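Antifreeze protein (Marinomonas primoryensis, PDB 5JUH) forms the C-terminal, calcium-binding RTX domain of a giant adhesin that binds its Antarctic bacterium to diatoms and ice, and probably serves its type I secretion. Local coordinates at residues 121-130 with 158-168. Residues are numbered along the deposited sequence; the frame is centred on the assembly and turned at random. Where two conformers were deposited one is given.
Sequences LDLTDLLTGI and VKVGGEDVANF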
# COMPACT_ATOMS: atom_id res chain seq x y z
N LEU A 121 -1.94 0.99 -2.96
CA LEU A 121 -0.53 0.74 -2.79
C LEU A 121 -0.09 -0.43 -3.66
O LEU A 121 -0.65 -1.51 -3.60
CB LEU A 121 -0.27 0.33 -1.36
CG LEU A 121 -0.73 1.29 -0.24
CD1 LEU A 121 -0.47 0.71 1.12
CD2 LEU A 121 0.04 2.61 -0.37
N ASP A 122 0.92 -0.20 -4.48
CA ASP A 122 1.54 -1.29 -5.25
C ASP A 122 2.66 -1.89 -4.39
O ASP A 122 3.70 -1.24 -4.23
CB ASP A 122 2.00 -0.81 -6.63
CG ASP A 122 2.57 -1.95 -7.49
OD1 ASP A 122 3.03 -2.95 -6.90
OD2 ASP A 122 2.48 -1.83 -8.74
N LEU A 123 2.40 -3.07 -3.90
CA LEU A 123 3.33 -3.68 -2.99
C LEU A 123 4.10 -4.85 -3.60
O LEU A 123 4.65 -5.57 -2.89
CB LEU A 123 2.56 -4.25 -1.72
CG LEU A 123 1.85 -3.10 -0.96
CD1 LEU A 123 1.20 -3.73 0.28
CD2 LEU A 123 2.82 -1.98 -0.50
N THR A 124 4.03 -4.95 -4.90
CA THR A 124 4.72 -6.08 -5.59
C THR A 124 6.16 -6.27 -5.17
O THR A 124 6.55 -7.34 -4.91
CB THR A 124 4.65 -5.87 -7.12
OG1 THR A 124 3.30 -5.71 -7.54
CG2 THR A 124 5.26 -7.09 -7.85
N ASP A 125 6.88 -5.16 -5.06
CA ASP A 125 8.30 -5.30 -4.69
C ASP A 125 8.54 -5.80 -3.28
O ASP A 125 9.51 -6.42 -3.01
CB ASP A 125 8.99 -3.93 -4.86
CG ASP A 125 10.52 -4.04 -4.88
OD1 ASP A 125 11.00 -4.74 -5.70
OD2 ASP A 125 11.10 -3.41 -4.08
N LEU A 126 7.63 -5.58 -2.39
CA LEU A 126 7.75 -6.09 -1.04
C LEU A 126 7.36 -7.55 -0.89
O LEU A 126 7.69 -8.16 0.06
CB LEU A 126 6.83 -5.23 -0.10
CG LEU A 126 7.56 -3.88 -0.00
CD1 LEU A 126 7.07 -2.74 -0.75
CD2 LEU A 126 7.88 -3.60 1.39
N LEU A 127 6.53 -8.02 -1.80
CA LEU A 127 5.90 -9.30 -1.71
C LEU A 127 6.59 -10.40 -2.52
O LEU A 127 6.57 -11.55 -2.15
CB LEU A 127 4.45 -9.17 -2.10
CG LEU A 127 3.61 -8.41 -1.07
CD1 LEU A 127 2.35 -7.94 -1.70
CD2 LEU A 127 3.33 -9.28 0.19
N THR A 128 7.19 -9.99 -3.62
CA THR A 128 7.77 -10.98 -4.58
C THR A 128 8.92 -11.80 -4.03
O THR A 128 8.98 -13.00 -4.36
CB THR A 128 8.17 -10.34 -5.91
OG1 THR A 128 9.15 -9.35 -5.70
CG2 THR A 128 6.98 -9.70 -6.56
N GLY A 129 9.72 -11.25 -3.18
CA GLY A 129 10.83 -12.00 -2.59
C GLY A 129 10.48 -12.88 -1.41
O GLY A 129 11.40 -13.52 -0.80
N ILE A 130 9.18 -12.94 -1.01
CA ILE A 130 8.74 -13.91 0.03
C ILE A 130 8.69 -15.28 -0.55
O ILE A 130 8.21 -15.48 -1.66
CB ILE A 130 7.36 -13.51 0.53
CG1 ILE A 130 7.45 -12.14 1.17
CG2 ILE A 130 6.81 -14.57 1.44
CD1 ILE A 130 6.04 -11.63 1.59
N VAL A 158 0.59 -0.16 7.27
CA VAL A 158 0.53 -1.35 6.41
C VAL A 158 1.89 -2.01 6.52
O VAL A 158 2.94 -1.35 6.29
CB VAL A 158 0.24 -0.93 4.92
CG1 VAL A 158 0.23 -2.14 4.00
CG2 VAL A 158 -1.09 -0.19 4.81
N LYS A 159 1.90 -3.28 6.85
CA LYS A 159 3.13 -4.00 7.15
C LYS A 159 3.19 -5.25 6.30
O LYS A 159 2.20 -5.88 6.12
CB LYS A 159 3.24 -4.34 8.64
CG LYS A 159 3.34 -3.07 9.51
CD LYS A 159 3.41 -3.53 10.93
CE LYS A 159 3.19 -2.41 11.90
NZ LYS A 159 4.30 -1.61 12.21
N VAL A 160 4.42 -5.57 5.89
CA VAL A 160 4.74 -6.89 5.26
C VAL A 160 5.87 -7.51 6.00
O VAL A 160 6.81 -6.83 6.22
CB VAL A 160 5.03 -6.69 3.73
CG1 VAL A 160 5.40 -8.01 3.14
CG2 VAL A 160 3.87 -6.14 2.93
N GLY A 161 5.74 -8.73 6.54
CA GLY A 161 6.81 -9.27 7.36
C GLY A 161 7.13 -8.53 8.61
O GLY A 161 8.30 -8.44 9.03
N GLY A 162 6.07 -7.92 9.21
CA GLY A 162 6.26 -7.10 10.36
C GLY A 162 6.90 -5.78 10.24
O GLY A 162 7.27 -5.24 11.23
N GLU A 163 7.15 -5.34 9.01
CA GLU A 163 7.80 -4.11 8.77
C GLU A 163 6.86 -3.17 8.00
O GLU A 163 6.26 -3.57 7.03
CB GLU A 163 9.11 -4.35 7.87
CG GLU A 163 10.27 -5.18 8.50
CD GLU A 163 11.12 -4.49 9.54
OE1 GLU A 163 12.23 -5.06 9.87
OE2 GLU A 163 10.72 -3.40 10.06
N ASP A 164 6.90 -1.90 8.37
CA ASP A 164 6.18 -0.87 7.70
C ASP A 164 6.63 -0.71 6.22
O ASP A 164 7.82 -0.73 5.90
CB ASP A 164 6.31 0.48 8.42
CG ASP A 164 5.58 0.49 9.72
OD1 ASP A 164 4.30 0.27 9.76
OD2 ASP A 164 6.17 0.77 10.73
N VAL A 165 5.65 -0.65 5.36
CA VAL A 165 5.94 -0.45 3.94
C VAL A 165 6.25 1.00 3.62
O VAL A 165 6.81 1.33 2.55
CB VAL A 165 4.83 -1.04 3.04
CG1 VAL A 165 4.50 -2.50 3.35
CG2 VAL A 165 3.57 -0.17 3.04
N ALA A 166 5.72 1.88 4.48
CA ALA A 166 5.79 3.34 4.30
C ALA A 166 5.44 3.95 5.64
O ALA A 166 4.78 3.30 6.42
CB ALA A 166 4.85 3.90 3.22
N ASN A 167 5.77 5.23 5.83
CA ASN A 167 5.21 5.98 6.95
C ASN A 167 4.06 6.78 6.42
O ASN A 167 4.21 7.49 5.43
CB ASN A 167 6.30 6.89 7.52
CG ASN A 167 7.38 6.07 8.21
OD1 ASN A 167 8.59 6.21 7.91
ND2 ASN A 167 6.99 5.25 9.04
N PHE A 168 2.89 6.64 6.98
CA PHE A 168 1.69 7.34 6.58
C PHE A 168 1.55 8.64 7.32
O PHE A 168 1.64 8.64 8.53
CB PHE A 168 0.48 6.43 6.71
CG PHE A 168 0.48 5.26 5.77
CD1 PHE A 168 0.05 5.48 4.47
CD2 PHE A 168 1.06 4.06 6.11
CE1 PHE A 168 0.04 4.48 3.55
CE2 PHE A 168 1.16 3.04 5.18
CZ PHE A 168 0.65 3.28 3.89
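Leu121 and Val158 meet tip to tip, CD1 of the leucine lying 3.8 Å from CG2 of the valine. The same methyl touches Phe168 at CZ (3.9 Å), at the edge of the ring and near its plane; the ring also makes an edge-to-face contact with Phe174. Leu123 divides its branches: CD1 reaches Val158 CG1, while CD2 runs at about a right angle into Val165, 4.0 Å from its CG2. Val160 packs against helix 124-127: CG1, anti to the backbone N (chi1 178°), comes within 3.8 Å of Leu127 CD2 and also near Leu126 O and Ile130 CD1, and CG2 faces Leu126 CB. Leu126 adds CD2 against Val165 CG1.

Strand 120-122 continues the parallel strands 76-78 and 96-98, as in the calcium-binding parallel beta-roll of RTX proteins; hairpin 157-168 belongs to the other sheet, its strand 163-168 beside 110-111. Beta-branched Val158 and Val160 suit strands and offer two methyls each to this largely buried seam, which longer leucines reach across; Leu127 also rests on Phe146 and Leu147 of helix 140-150.

No hydrogen bond crosses the contact. Asp122 OD1 takes Thr124 N (3.0 Å) in an Asx turn and also Thr124 OG1, a short acid reaching two residues on. Gly161 and Gly162 readily take up the positive phi (63° and 72°) of a type I' turn. Lys159 NZ bridges to Asp164 OD1 (3.1 Å), which also bonds His157 ND1; both CB atoms point away from 121-130.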